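Local atomic coordinates of putative alpha-L-fucosidase (Bacteroides thetaiotaomicron, PDB entry 3EYP), a protein that probably hydrolyses alpha-L-fucosidic bonds, as a family 29 glycoside hydrolase with a TIM-barrel-type catalytic part followed by an F5/8 type C (discoidin-like) domain. Residues 8-12 against 13-17; 52-56 against 57-61; 91-95 against 96-100; 214-217 against 218-222; 408-411 against 412-415. All blocks are in the same frame, centred on the assembly; numbering follows the deposited sequence. Where two conformers were deposited one is given.

Each contact closes a short local turn or cap, and the five follow one another in series, none nested in or crossing another. Near the N terminus, contact 1 starts helix 12-20, just ahead of the first barrel strand, 22-26. Contact 2 caps helix 56-65, which leads from that strand toward strand 70-76. Contact 3 folds the loop between strand 70-76 and helix 105-116, and it meets contact 2 where Leu54 CD2 lies 3.4 Å from Trp98 CZ2. Contact 4 turns the loop between strands 193-195 and 223-224, facing the C-terminal domain. Contact 5 ends edge strand 408-409 of that domain; its centre lies about 19 Å from that of contact 4.

Contact 1: 8-12 against 13-17; sequences LVPSA and RQLEW
Gln14 turns its side-chain amide back on the residue that caps its own helix, so that Ser11 and Gln14 exchange bonds in both directions. This is a capping box at the N terminus of helix 12-20, with a glutamine supplying the return acceptor. Ser11 N donates to Gln14 OE1 over 2.9 Å, nearly straight at 169° and directed onto a lone pair in the plane of the amide. In return Gln14 N reaches Ser11 OG at 3.2 Å. The serine torsion explains this second bond: OG sits between the backbone N and the carbonyl carbon (chi1 67°), which leaves it facing the first turn. Gln14 CG swings beside its own backbone N, and the chain beyond runs extended, carrying OE1 back to the N-H of Ser11. The other end of that amide is held elsewhere, NE2 donating to the backbone oxygens of Asp205 and Tyr249, which fixes which way round the group lies. The regular helical pattern begins at once, with Leu15 N bonded to Ser11 O at 2.9 Å and Glu16 N to Ala12 O. Beside the cap, Pro10 CG rests on Leu15 CD2 at 3.8 Å, an apolar contact between the incoming loop and the first turn. A water also donates to Gln14 OE1 at 2.7 Å and, with its other hydrogen, to Val9 O.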
loop_
_atom_site.group_PDB
_atom_site.type_symbol
_atom_site.label_atom_id
_atom_site.label_comp_id
_atom_site.label_asym_id
_atom_site.label_seq_id
_atom_site.Cartn_x
_atom_site.Cartn_y
_atom_site.Cartn_z
ATOM N N LEU A 8 4.679 -19.627 5.399
ATOM C CA LEU A 8 3.416 -18.861 5.579
ATOM C C LEU A 8 2.954 -18.240 4.261
ATOM O O LEU A 8 3.753 -17.808 3.432
ATOM C CB LEU A 8 3.619 -17.762 6.669
ATOM C CG LEU A 8 4.040 -18.321 8.059
ATOM C CD1 LEU A 8 4.010 -17.173 9.046
ATOM C CD2 LEU A 8 3.178 -19.530 8.520
ATOM N N VAL A 9 1.660 -18.213 4.059
ATOM C CA VAL A 9 1.061 -17.751 2.809
ATOM C C VAL A 9 -0.061 -16.702 3.038
ATOM O O VAL A 9 -0.673 -16.620 4.116
ATOM C CB VAL A 9 0.493 -18.978 1.989
ATOM C CG1 VAL A 9 1.604 -20.053 1.766
ATOM C CG2 VAL A 9 -0.690 -19.569 2.704
ATOM N N PRO A 10 -0.328 -15.880 2.041
ATOM C CA PRO A 10 -1.333 -14.852 2.195
ATOM C C PRO A 10 -2.750 -15.383 2.147
ATOM O O PRO A 10 -3.038 -16.395 1.495
ATOM C CB PRO A 10 -1.094 -13.965 0.986
ATOM C CG PRO A 10 -0.576 -14.924 -0.053
ATOM C CD PRO A 10 0.349 -15.801 0.736
ATOM N N SER A 11 -3.618 -14.647 2.805
ATOM C CA SER A 11 -5.072 -14.892 2.749
ATOM C C SER A 11 -5.693 -14.294 1.501
ATOM O O SER A 11 -5.071 -13.562 0.745
ATOM C CB SER A 11 -5.767 -14.303 3.952
ATOM O OG SER A 11 -5.693 -12.897 3.928
ATOM N N ALA A 12 -6.957 -14.624 1.280
ATOM C CA ALA A 12 -7.672 -14.081 0.105
ATOM C C ALA A 12 -7.675 -12.527 0.164
ATOM O O ALA A 12 -7.480 -11.831 -0.834
ATOM C CB ALA A 12 -9.132 -14.638 0.012
ATOM N N ARG A 13 -7.867 -12.018 1.373
ATOM C CA ARG A 13 -7.863 -10.543 1.650
ATOM C C ARG A 13 -6.527 -9.913 1.322
ATOM O O ARG A 13 -6.428 -8.852 0.760
ATOM C CB ARG A 13 -8.213 -10.233 3.122
ATOM C CG ARG A 13 -9.728 -10.255 3.311
ATOM C CD ARG A 13 -10.197 -9.693 4.686
ATOM N NE ARG A 13 -9.477 -10.230 5.797
ATOM C CZ ARG A 13 -9.795 -11.355 6.409
ATOM N NH1 ARG A 13 -10.849 -12.036 6.050
ATOM N NH2 ARG A 13 -9.062 -11.780 7.403
ATOM N N GLN A 14 -5.491 -10.606 1.727
ATOM C CA GLN A 14 -4.149 -10.122 1.535
ATOM C C GLN A 14 -3.796 -10.141 0.066
ATOM O O GLN A 14 -3.161 -9.276 -0.423
ATOM C CB GLN A 14 -3.135 -10.850 2.411
ATOM C CG GLN A 14 -3.353 -10.575 3.901
ATOM C CD GLN A 14 -2.525 -11.496 4.790
ATOM O OE1 GLN A 14 -2.387 -12.685 4.495
ATOM N NE2 GLN A 14 -1.988 -10.970 5.893
ATOM N N LEU A 15 -4.272 -11.129 -0.657
ATOM C CA LEU A 15 -4.021 -11.165 -2.113
ATOM C C LEU A 15 -4.744 -10.000 -2.820
ATOM O O LEU A 15 -4.236 -9.371 -3.725
ATOM C CB LEU A 15 -4.495 -12.507 -2.694
ATOM C CG LEU A 15 -3.722 -13.780 -2.381
ATOM C CD1 LEU A 15 -4.623 -15.013 -2.866
ATOM C CD2 LEU A 15 -2.366 -13.685 -3.127
ATOM N N GLU A 16 -5.972 -9.761 -2.415
ATOM C CA GLU A 16 -6.792 -8.676 -3.019
ATOM C C GLU A 16 -6.100 -7.311 -2.796
ATOM O O GLU A 16 -5.926 -6.498 -3.708
ATOM C CB GLU A 16 -8.214 -8.725 -2.425
ATOM C CG GLU A 16 -9.141 -7.576 -2.902
ATOM C CD GLU A 16 -8.886 -6.269 -2.151
ATOM O OE1 GLU A 16 -8.793 -6.331 -0.897
ATOM O OE2 GLU A 16 -8.774 -5.202 -2.817
ATOM N N TRP A 17 -5.630 -7.132 -1.573
ATOM C CA TRP A 17 -4.937 -5.895 -1.140
ATOM C C TRP A 17 -3.637 -5.704 -1.895
ATOM O O TRP A 17 -3.339 -4.636 -2.423
ATOM C CB TRP A 17 -4.693 -5.937 0.379
ATOM C CG TRP A 17 -3.718 -4.937 0.931
ATOM C CD1 TRP A 17 -3.996 -3.680 1.368
ATOM C CD2 TRP A 17 -2.305 -5.140 1.167
ATOM N NE1 TRP A 17 -2.847 -3.072 1.860
ATOM C CE2 TRP A 17 -1.794 -3.939 1.727
ATOM C CE3 TRP A 17 -1.422 -6.176 0.893
ATOM C CZ2 TRP A 17 -0.459 -3.777 2.041
ATOM C CZ3 TRP A 17 -0.085 -6.016 1.201
ATOM C CH2 TRP A 17 0.386 -4.819 1.787
HETATM O O HOH W 1 -2.088 -14.977 5.895
#

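Contact 2: 52-56 against 57-61; sequences TALDC and RQWMQ
Cys56 and Trp59 meet through sulfur and ring: SG stands over one face of the indole, 3.8 Å from the centroid of its six-membered ring and only 8° off the ring normal. The cysteine backbone follows onto the same ring system, its CA lying 3.9 Å from the centroid of the five-membered ring in a CH-pi contact. With SG beside its backbone N (chi1 -69°), the residue lies along the indole, CA over one ring and sulfur over the other. Asp55, one residue earlier, is the N-cap of helix 56-65, which follows strand 22-26 in the TIM-barrel-type fold. Its OD1 takes the N-H of Arg57 at 2.9 Å, approached from above the carboxylate plane, 45° out of it. A weak bond from Gln58 N to Asp55 O adds to this cap, and Met60 N to Cys56 O continues the helix. The Arg57 guanidinium itself leads away to a salt bridge with Glu115. Trp59 is fixed at its polar end by a hydrogen bond from NE1 to Gly302 O, in the loop after strand 291-295. Leu54 crosses the indole obliquely, CD1 coming 3.6 Å from Trp59 CZ2.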
loop_
_atom_site.group_PDB
_atom_site.type_symbol
_atom_site.label_atom_id
_atom_site.label_comp_id
_atom_site.label_asym_id
_atom_site.label_seq_id
_atom_site.Cartn_x
_atom_site.Cartn_y
_atom_site.Cartn_z
ATOM N N THR A 52 -16.800 24.613 1.041
ATOM C CA THR A 52 -17.637 25.529 0.250
ATOM C C THR A 52 -17.966 25.040 -1.128
ATOM O O THR A 52 -18.895 25.533 -1.754
ATOM C CB THR A 52 -17.061 26.916 0.221
ATOM O OG1 THR A 52 -15.685 26.907 -0.231
ATOM C CG2 THR A 52 -17.188 27.535 1.678
ATOM N N ALA A 53 -17.279 24.004 -1.556
ATOM C CA ALA A 53 -17.519 23.463 -2.879
ATOM C C ALA A 53 -17.171 21.985 -2.949
ATOM O O ALA A 53 -16.577 21.532 -3.912
ATOM C CB ALA A 53 -16.708 24.244 -3.950
ATOM N N LEU A 54 -17.568 21.281 -1.902
ATOM C CA LEU A 54 -17.170 19.874 -1.694
ATOM C C LEU A 54 -17.725 18.991 -2.798
ATOM O O LEU A 54 -18.905 19.062 -3.185
ATOM C CB LEU A 54 -17.636 19.353 -0.328
ATOM C CG LEU A 54 -17.463 17.851 -0.093
ATOM C CD1 LEU A 54 -15.986 17.608 0.378
ATOM C CD2 LEU A 54 -18.434 17.229 0.919
ATOM N N ASP A 55 -16.836 18.179 -3.336
ATOM C CA ASP A 55 -17.203 17.250 -4.421
ATOM C C ASP A 55 -16.299 16.047 -4.442
ATOM O O ASP A 55 -15.186 16.069 -4.972
ATOM C CB ASP A 55 -17.123 17.925 -5.791
ATOM C CG ASP A 55 -17.726 17.090 -6.886
ATOM O OD1 ASP A 55 -18.120 15.938 -6.651
ATOM O OD2 ASP A 55 -17.817 17.601 -8.008
ATOM N N CYS A 56 -16.788 15.038 -3.792
ATOM C CA CYS A 56 -16.065 13.718 -3.709
ATOM C C CYS A 56 -15.882 13.070 -5.092
ATOM O O CYS A 56 -15.037 12.184 -5.284
ATOM C CB CYS A 56 -16.755 12.779 -2.765
ATOM S SG CYS A 56 -16.640 13.310 -1.014
ATOM N N ARG A 57 -16.675 13.530 -6.061
ATOM C CA ARG A 57 -16.553 13.023 -7.441
ATOM C C ARG A 57 -15.239 13.531 -8.024
ATOM O O ARG A 57 -14.507 12.801 -8.729
ATOM C CB ARG A 57 -17.759 13.427 -8.321
ATOM C CG ARG A 57 -19.141 12.821 -7.829
ATOM C CD ARG A 57 -20.302 13.291 -8.716
ATOM N NE ARG A 57 -20.328 12.513 -9.938
ATOM C CZ ARG A 57 -19.923 12.922 -11.146
ATOM N NH1 ARG A 57 -19.981 12.079 -12.155
ATOM N NH2 ARG A 57 -19.502 14.166 -11.371
ATOM N N GLN A 58 -14.928 14.757 -7.657
ATOM C CA GLN A 58 -13.679 15.410 -8.084
ATOM C C GLN A 58 -12.483 14.577 -7.560
ATOM O O GLN A 58 -11.484 14.377 -8.241
ATOM C CB GLN A 58 -13.580 16.845 -7.628
ATOM C CG GLN A 58 -12.368 17.569 -8.181
ATOM C CD GLN A 58 -11.307 17.847 -7.153
ATOM O OE1 GLN A 58 -11.409 17.407 -6.023
ATOM N NE2 GLN A 58 -10.283 18.582 -7.538
ATOM N N TRP A 59 -12.628 14.097 -6.336
ATOM C CA TRP A 59 -11.585 13.298 -5.685
ATOM C C TRP A 59 -11.439 12.036 -6.489
ATOM O O TRP A 59 -10.323 11.609 -6.698
ATOM C CB TRP A 59 -11.893 12.916 -4.249
ATOM C CG TRP A 59 -12.252 14.006 -3.297
ATOM C CD1 TRP A 59 -12.387 15.348 -3.567
ATOM C CD2 TRP A 59 -12.598 13.835 -1.946
ATOM N NE1 TRP A 59 -12.749 16.020 -2.462
ATOM C CE2 TRP A 59 -12.888 15.127 -1.428
ATOM C CE3 TRP A 59 -12.624 12.730 -1.093
ATOM C CZ2 TRP A 59 -13.255 15.345 -0.095
ATOM C CZ3 TRP A 59 -13.001 12.933 0.245
ATOM C CH2 TRP A 59 -13.290 14.251 0.740
ATOM N N MET A 60 -12.564 11.444 -6.915
ATOM C CA MET A 60 -12.518 10.151 -7.625
ATOM C C MET A 60 -11.894 10.338 -9.002
ATOM O O MET A 60 -11.234 9.469 -9.522
ATOM C CB MET A 60 -13.872 9.474 -7.795
ATOM C CG MET A 60 -14.588 8.912 -6.538
ATOM S SD MET A 60 -13.604 8.132 -5.250
ATOM C CE MET A 60 -13.931 9.188 -3.868
ATOM N N GLN A 61 -12.089 11.487 -9.586
ATOM C CA GLN A 61 -11.494 11.754 -10.942
ATOM C C GLN A 61 -9.978 11.830 -10.847
ATOM O O GLN A 61 -9.223 11.336 -11.699
ATOM C CB GLN A 61 -12.079 13.033 -11.537
ATOM C CG GLN A 61 -13.531 12.898 -11.922
ATOM C CD GLN A 61 -14.319 14.204 -11.849
ATOM O OE1 GLN A 61 -13.760 15.291 -11.972
ATOM N NE2 GLN A 61 -15.651 14.087 -11.665
#

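Contact 3: 91-95 against 96-100; sequences YSVKN and AAWKN
Ala96 opens the segment by donating its backbone N to Val93 O over 3.0 Å, a nearly straight bond at 164°. The donor comes from well above the carbonyl plane, 67° out of it, consistent with the tight turn through Lys94 and Asn95. Ala96 CB also lies against this oxygen, at 3.3 Å. The turn is prepared from behind by an ST turn, in which Ser92 OG accepts from Lys94 N at 2.9 Å, and by Asn95 N bonding to Ser92 O; these bonds go with the short 3-10 segment at 93-94. Ala97 points its methyl away from the preceding segment, but its carbonyl accepts from Asn100 N, and the backbone angles of the two residues between fit a type II turn. Trp98 brings its indole alongside Val93, both side chains pointing the same way, with CE3 4.1 Å from Val93 CG1. Its CG is anti to the backbone N (chi1 179°), which sends the ring toward Val105 and Glu108 of helix 105-116. Lys99 lays its aliphatic chain on the indole, CD 3.5 Å above the ring plane, and continues to a salt bridge with Glu108. Asn100 finishes the turn, its OD1 accepting from Lys102 NZ. One water joins the two segments, donating to Val93 O at 3.0 Å and to Trp98 O at 2.8 Å. Val93 O thus has a backbone and a water donor, implying that turn and water bridge together link the two halves, while bonds with Cys82, Thr46 and Phe49 tie the loop to its neighbours.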
loop_
_atom_site.group_PDB
_atom_site.type_symbol
_atom_site.label_atom_id
_atom_site.label_comp_id
_atom_site.label_asym_id
_atom_site.label_seq_id
_atom_site.Cartn_x
_atom_site.Cartn_y
_atom_site.Cartn_z
ATOM N N TYR A 91 -20.097 15.824 18.362
ATOM C CA TYR A 91 -18.824 16.368 17.825
ATOM C C TYR A 91 -18.647 15.854 16.383
ATOM O O TYR A 91 -17.823 15.001 16.059
ATOM C CB TYR A 91 -17.634 16.027 18.760
ATOM C CG TYR A 91 -16.492 16.993 18.588
ATOM C CD1 TYR A 91 -16.684 18.362 18.735
ATOM C CD2 TYR A 91 -15.217 16.544 18.238
ATOM C CE1 TYR A 91 -15.648 19.226 18.551
ATOM C CE2 TYR A 91 -14.178 17.405 18.042
ATOM C CZ TYR A 91 -14.386 18.741 18.180
ATOM O OH TYR A 91 -13.330 19.605 17.975
ATOM N N SER A 92 -19.499 16.392 15.526
ATOM C CA SER A 92 -19.634 15.970 14.135
ATOM C C SER A 92 -20.204 17.009 13.214
ATOM O O SER A 92 -20.597 18.106 13.612
ATOM C CB SER A 92 -20.539 14.721 14.026
ATOM O OG SER A 92 -21.882 15.095 14.073
ATOM N N VAL A 93 -20.352 16.546 11.973
ATOM C CA VAL A 93 -20.978 17.315 10.913
ATOM C C VAL A 93 -22.400 17.771 11.269
ATOM O O VAL A 93 -22.858 18.793 10.821
ATOM C CB VAL A 93 -20.986 16.617 9.518
ATOM C CG1 VAL A 93 -19.590 16.753 8.925
ATOM C CG2 VAL A 93 -21.480 15.102 9.573
ATOM N N LYS A 94 -23.027 17.016 12.151
ATOM C CA LYS A 94 -24.401 17.309 12.661
ATOM C C LYS A 94 -24.484 18.737 13.180
ATOM O O LYS A 94 -25.543 19.371 13.163
ATOM C CB LYS A 94 -24.814 16.362 13.827
ATOM C CG LYS A 94 -26.145 15.701 13.571
ATOM C CD LYS A 94 -26.862 15.053 14.785
ATOM C CE LYS A 94 -26.062 14.803 16.065
ATOM N NZ LYS A 94 -26.384 13.468 16.774
ATOM N N ASN A 95 -23.326 19.234 13.625
ATOM C CA ASN A 95 -23.211 20.541 14.303
ATOM C C ASN A 95 -22.254 21.532 13.663
ATOM O O ASN A 95 -21.845 22.505 14.247
ATOM C CB ASN A 95 -22.929 20.348 15.770
ATOM C CG ASN A 95 -24.151 19.823 16.519
ATOM O OD1 ASN A 95 -25.236 20.419 16.471
ATOM N ND2 ASN A 95 -23.995 18.685 17.189
ATOM N N ALA A 96 -21.972 21.232 12.408
ATOM C CA ALA A 96 -21.204 22.055 11.493
ATOM C C ALA A 96 -22.061 23.154 10.876
ATOM O O ALA A 96 -23.295 23.089 10.848
ATOM C CB ALA A 96 -20.562 21.188 10.379
ATOM N N ALA A 97 -21.394 24.149 10.379
ATOM C CA ALA A 97 -22.059 25.212 9.613
ATOM C C ALA A 97 -22.408 24.642 8.239
ATOM O O ALA A 97 -23.436 24.936 7.670
ATOM C CB ALA A 97 -21.189 26.478 9.524
ATOM N N TRP A 98 -21.604 23.690 7.795
ATOM C CA TRP A 98 -21.713 23.076 6.468
ATOM C C TRP A 98 -23.111 22.507 6.310
ATOM O O TRP A 98 -23.591 21.735 7.136
ATOM C CB TRP A 98 -20.708 21.918 6.306
ATOM C CG TRP A 98 -20.767 21.212 4.969
ATOM C CD1 TRP A 98 -20.633 21.781 3.731
ATOM C CD2 TRP A 98 -20.917 19.807 4.747
ATOM N NE1 TRP A 98 -20.721 20.830 2.761
ATOM C CE2 TRP A 98 -20.895 19.604 3.349
ATOM C CE3 TRP A 98 -21.073 18.702 5.585
ATOM C CZ2 TRP A 98 -21.007 18.343 2.781
ATOM C CZ3 TRP A 98 -21.216 17.469 5.024
ATOM C CH2 TRP A 98 -21.196 17.289 3.622
ATOM N N LYS A 99 -23.785 22.916 5.263
ATOM C CA LYS A 99 -25.121 22.355 4.980
ATOM C C LYS A 99 -26.111 22.463 6.151
ATOM O O LYS A 99 -27.032 21.656 6.295
ATOM C CB LYS A 99 -24.965 20.910 4.539
ATOM C CG LYS A 99 -24.562 20.828 3.054
ATOM C CD LYS A 99 -24.401 19.450 2.562
ATOM C CE LYS A 99 -23.971 19.474 1.120
ATOM N NZ LYS A 99 -24.364 18.232 0.383
ATOM N N ASN A 100 -25.899 23.483 6.958
ATOM C CA ASN A 100 -26.724 23.752 8.152
ATOM C C ASN A 100 -26.869 22.534 9.050
ATOM O O ASN A 100 -27.895 22.283 9.685
ATOM C CB ASN A 100 -28.095 24.330 7.706
ATOM C CG ASN A 100 -28.942 24.876 8.886
ATOM O OD1 ASN A 100 -30.144 24.705 8.878
ATOM N ND2 ASN A 100 -28.309 25.488 9.888
HETATM O O HOH W 2 -23.499 19.069 7.933
#

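Contact 4: 214-217 against 218-222; sequences GEAG and DPCWA
Gly217 and Cys220 are brought together by a cis peptide bond between Asp218 and Pro219, which reverses the chain so that their CA atoms end only 4.9 Å apart. The reversal is held without a backbone bond between its ends: Gly217 O lies 3.5 Å from Cys220 N, but the angle is poor. The same oxygen instead touches Cys220 CB at 3.3 Å. Cys220 points its side chain toward the incoming segment, and with SG anti to the backbone N (chi1 -179°) the sulfur arrives 4.2 Å from Ala216 CB, a loose apolar contact. The Asp218 carboxylate leads away to a salt bridge with Lys416. Past the turn, Trp221 takes Pro219 CB on one ring face, 3.6 Å above the plane. The indole also meets His391 edge-to-face. Lys416 and His391 belong to the C-terminal domain, so this turn lies against the junction between it and the barrel. The backbone angles of Asp218 (phi -129°) and Pro219, with the cis bond between them, come close to those of a type VIb turn, the class in which cis-proline takes the third position and the closing N-H...O bond is usually absent.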
loop_
_atom_site.group_PDB
_atom_site.type_symbol
_atom_site.label_atom_id
_atom_site.label_comp_id
_atom_site.label_asym_id
_atom_site.label_seq_id
_atom_site.Cartn_x
_atom_site.Cartn_y
_atom_site.Cartn_z
ATOM N N GLY A 214 7.863 6.847 2.940
ATOM C CA GLY A 214 7.490 6.062 1.770
ATOM C C GLY A 214 8.544 5.038 1.365
ATOM O O GLY A 214 8.656 4.648 0.193
ATOM N N GLU A 215 9.335 4.652 2.354
ATOM C CA GLU A 215 10.465 3.741 2.154
ATOM C C GLU A 215 10.321 2.445 2.937
ATOM O O GLU A 215 10.671 2.367 4.107
ATOM C CB GLU A 215 11.770 4.411 2.595
ATOM C CG GLU A 215 12.178 5.686 1.849
ATOM C CD GLU A 215 13.412 6.301 2.473
ATOM O OE1 GLU A 215 14.196 5.514 3.040
ATOM O OE2 GLU A 215 13.593 7.538 2.412
ATOM N N ALA A 216 9.800 1.430 2.289
ATOM C CA ALA A 216 9.833 0.086 2.861
ATOM C C ALA A 216 11.309 -0.439 2.775
ATOM O O ALA A 216 12.131 0.085 2.007
ATOM C CB ALA A 216 8.870 -0.805 2.109
ATOM N N GLY A 217 11.629 -1.476 3.540
ATOM C CA GLY A 217 12.969 -2.002 3.589
ATOM C C GLY A 217 13.410 -2.747 2.350
ATOM O O GLY A 217 12.592 -3.139 1.473
ATOM N N ASP A 218 14.719 -2.967 2.296
ATOM C CA ASP A 218 15.291 -3.887 1.287
ATOM C C ASP A 218 16.184 -4.837 2.083
ATOM O O ASP A 218 17.246 -4.446 2.572
ATOM C CB ASP A 218 16.024 -3.097 0.214
ATOM C CG ASP A 218 16.629 -3.949 -0.842
ATOM O OD1 ASP A 218 17.224 -3.377 -1.778
ATOM O OD2 ASP A 218 16.573 -5.184 -0.731
ATOM N N PRO A 219 15.741 -6.076 2.295
ATOM C CA PRO A 219 14.509 -6.661 1.822
ATOM C C PRO A 219 13.325 -6.192 2.642
ATOM O O PRO A 219 13.464 -5.590 3.698
ATOM C CB PRO A 219 14.705 -8.150 2.070
ATOM C CG PRO A 219 15.617 -8.158 3.300
ATOM C CD PRO A 219 16.551 -7.034 3.076
ATOM N N CYS A 220 12.157 -6.513 2.111
ATOM C CA CYS A 220 10.930 -6.358 2.838
ATOM C C CYS A 220 10.111 -7.636 2.676
ATOM O O CYS A 220 9.495 -7.846 1.654
ATOM C CB CYS A 220 10.156 -5.128 2.313
ATOM S SG CYS A 220 8.602 -4.838 3.212
ATOM N N TRP A 221 10.085 -8.451 3.716
ATOM C CA TRP A 221 9.299 -9.690 3.711
ATOM C C TRP A 221 7.863 -9.422 4.133
ATOM O O TRP A 221 7.573 -8.466 4.894
ATOM C CB TRP A 221 9.913 -10.756 4.626
ATOM C CG TRP A 221 11.373 -10.923 4.439
ATOM C CD1 TRP A 221 12.346 -10.362 5.203
ATOM C CD2 TRP A 221 12.048 -11.642 3.392
ATOM N NE1 TRP A 221 13.577 -10.703 4.714
ATOM C CE2 TRP A 221 13.429 -11.498 3.618
ATOM C CE3 TRP A 221 11.628 -12.418 2.312
ATOM C CZ2 TRP A 221 14.388 -12.066 2.780
ATOM C CZ3 TRP A 221 12.601 -13.000 1.478
ATOM C CH2 TRP A 221 13.945 -12.825 1.723
ATOM N N ALA A 222 6.958 -10.269 3.630
ATOM C CA ALA A 222 5.555 -10.108 3.946
ATOM C C ALA A 222 5.299 -10.613 5.340
ATOM O O ALA A 222 4.269 -10.305 5.955
ATOM C CB ALA A 222 4.678 -10.853 2.945
#

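Contact 5: 408-411 against 412-415; sequences ITIP and EATD
Ile410 O is gripped by two donors from opposite faces of its carbonyl plane. Thr414 OG1 donates to it over 2.7 Å, 51° out of that plane, while Ala413 N donates at 2.9 Å from the other face, leaving both bonds off the lone-pair directions. The Ala413 bond closes a beta-turn over Pro411 and Glu412, whose backbone angles fit type I. Thr414 OG1 lies beside its own backbone N, anti to the carbonyl carbon (chi1 -52°), which turns the hydroxyl back over the turn. That hydroxyl in turn accepts from a water at 2.7 Å, and the same water takes the N-H of Ile410. A second water works likewise on the next peptide, donating to Pro411 O at 2.9 Å and accepting from Thr414 N. On the apolar side, Ile410 CG2 lies 4.1 Å from Ala413 CB; in the discoidin-like domain Ile410 packs on strands 393-401 and 423-432, and Ala413 on Val425 of the latter. Glu412 runs alongside the proline ring, bent at chi2, and crosses Ile410 at about a right angle, with OE1 3.5 Å from Ile410 CG2. Its OE2 accepts from Ala428 N on strand 423-432. Ile410 N and O, Pro411 O and Thr414 N all find partners here, implying that the Thr414 hydroxyl reinforces the turn-closing bond of Ala413 N on the same oxygen.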
loop_
_atom_site.group_PDB
_atom_site.type_symbol
_atom_site.label_atom_id
_atom_site.label_comp_id
_atom_site.label_asym_id
_atom_site.label_seq_id
_atom_site.Cartn_x
_atom_site.Cartn_y
_atom_site.Cartn_z
ATOM N N ILE A 408 28.448 -9.590 -17.292
ATOM C CA ILE A 408 28.722 -8.336 -16.596
ATOM C C ILE A 408 27.659 -8.182 -15.528
ATOM O O ILE A 408 26.480 -8.402 -15.776
ATOM C CB ILE A 408 28.697 -7.112 -17.556
ATOM C CG1 ILE A 408 29.753 -7.270 -18.645
ATOM C CG2 ILE A 408 28.969 -5.806 -16.823
ATOM C CD1 ILE A 408 29.145 -7.668 -20.003
ATOM N N THR A 409 28.092 -7.857 -14.326
ATOM C CA THR A 409 27.152 -7.751 -13.224
ATOM C C THR A 409 26.464 -6.406 -13.312
ATOM O O THR A 409 26.960 -5.475 -13.929
ATOM C CB THR A 409 27.782 -7.904 -11.839
ATOM O OG1 THR A 409 28.476 -6.689 -11.476
ATOM C CG2 THR A 409 28.675 -9.135 -11.767
ATOM N N ILE A 410 25.279 -6.352 -12.723
ATOM C CA ILE A 410 24.527 -5.113 -12.585
ATOM C C ILE A 410 24.565 -4.737 -11.114
ATOM O O ILE A 410 23.996 -5.430 -10.296
ATOM C CB ILE A 410 23.059 -5.271 -13.051
ATOM C CG1 ILE A 410 23.009 -5.634 -14.552
ATOM C CG2 ILE A 410 22.315 -3.952 -12.841
ATOM C CD1 ILE A 410 21.636 -6.028 -15.077
ATOM N N PRO A 411 25.267 -3.654 -10.763
ATOM C CA PRO A 411 25.546 -3.352 -9.365
ATOM C C PRO A 411 24.348 -3.343 -8.483
ATOM O O PRO A 411 24.444 -3.749 -7.343
ATOM C CB PRO A 411 26.128 -1.953 -9.424
ATOM C CG PRO A 411 26.837 -1.895 -10.749
ATOM C CD PRO A 411 25.957 -2.718 -11.672
ATOM N N GLU A 412 23.230 -2.867 -9.027
ATOM C CA GLU A 412 22.007 -2.630 -8.242
ATOM C C GLU A 412 21.150 -3.900 -8.145
ATOM O O GLU A 412 20.149 -3.975 -7.407
ATOM C CB GLU A 412 21.180 -1.448 -8.859
ATOM C CG GLU A 412 21.935 -0.082 -9.105
ATOM C CD GLU A 412 22.633 -0.017 -10.484
ATOM O OE1 GLU A 412 22.960 -1.085 -11.015
ATOM O OE2 GLU A 412 22.871 1.100 -11.054
ATOM N N ALA A 413 21.554 -4.909 -8.902
ATOM C CA ALA A 413 20.812 -6.167 -8.997
ATOM C C ALA A 413 21.676 -7.376 -8.758
ATOM O O ALA A 413 21.564 -8.368 -9.466
ATOM C CB ALA A 413 20.095 -6.294 -10.377
ATOM N N THR A 414 22.513 -7.249 -7.739
ATOM C CA THR A 414 23.401 -8.303 -7.258
ATOM C C THR A 414 23.126 -8.736 -5.818
ATOM O O THR A 414 23.114 -7.958 -4.883
ATOM C CB THR A 414 24.828 -7.816 -7.356
ATOM O OG1 THR A 414 25.076 -7.341 -8.683
ATOM C CG2 THR A 414 25.830 -8.943 -6.981
ATOM N N ASP A 415 22.885 -10.032 -5.685
ATOM C CA ASP A 415 22.673 -10.666 -4.402
ATOM C C ASP A 415 21.531 -9.980 -3.674
ATOM O O ASP A 415 21.605 -9.704 -2.460
ATOM C CB ASP A 415 23.983 -10.599 -3.598
ATOM C CG ASP A 415 25.127 -11.415 -4.250
ATOM O OD1 ASP A 415 24.829 -12.404 -4.970
ATOM O OD2 ASP A 415 26.306 -11.024 -4.056
HETATM O O HOH W 3 24.609 -8.622 -11.038
HETATM O O HOH W 4 22.586 -5.131 -5.597
#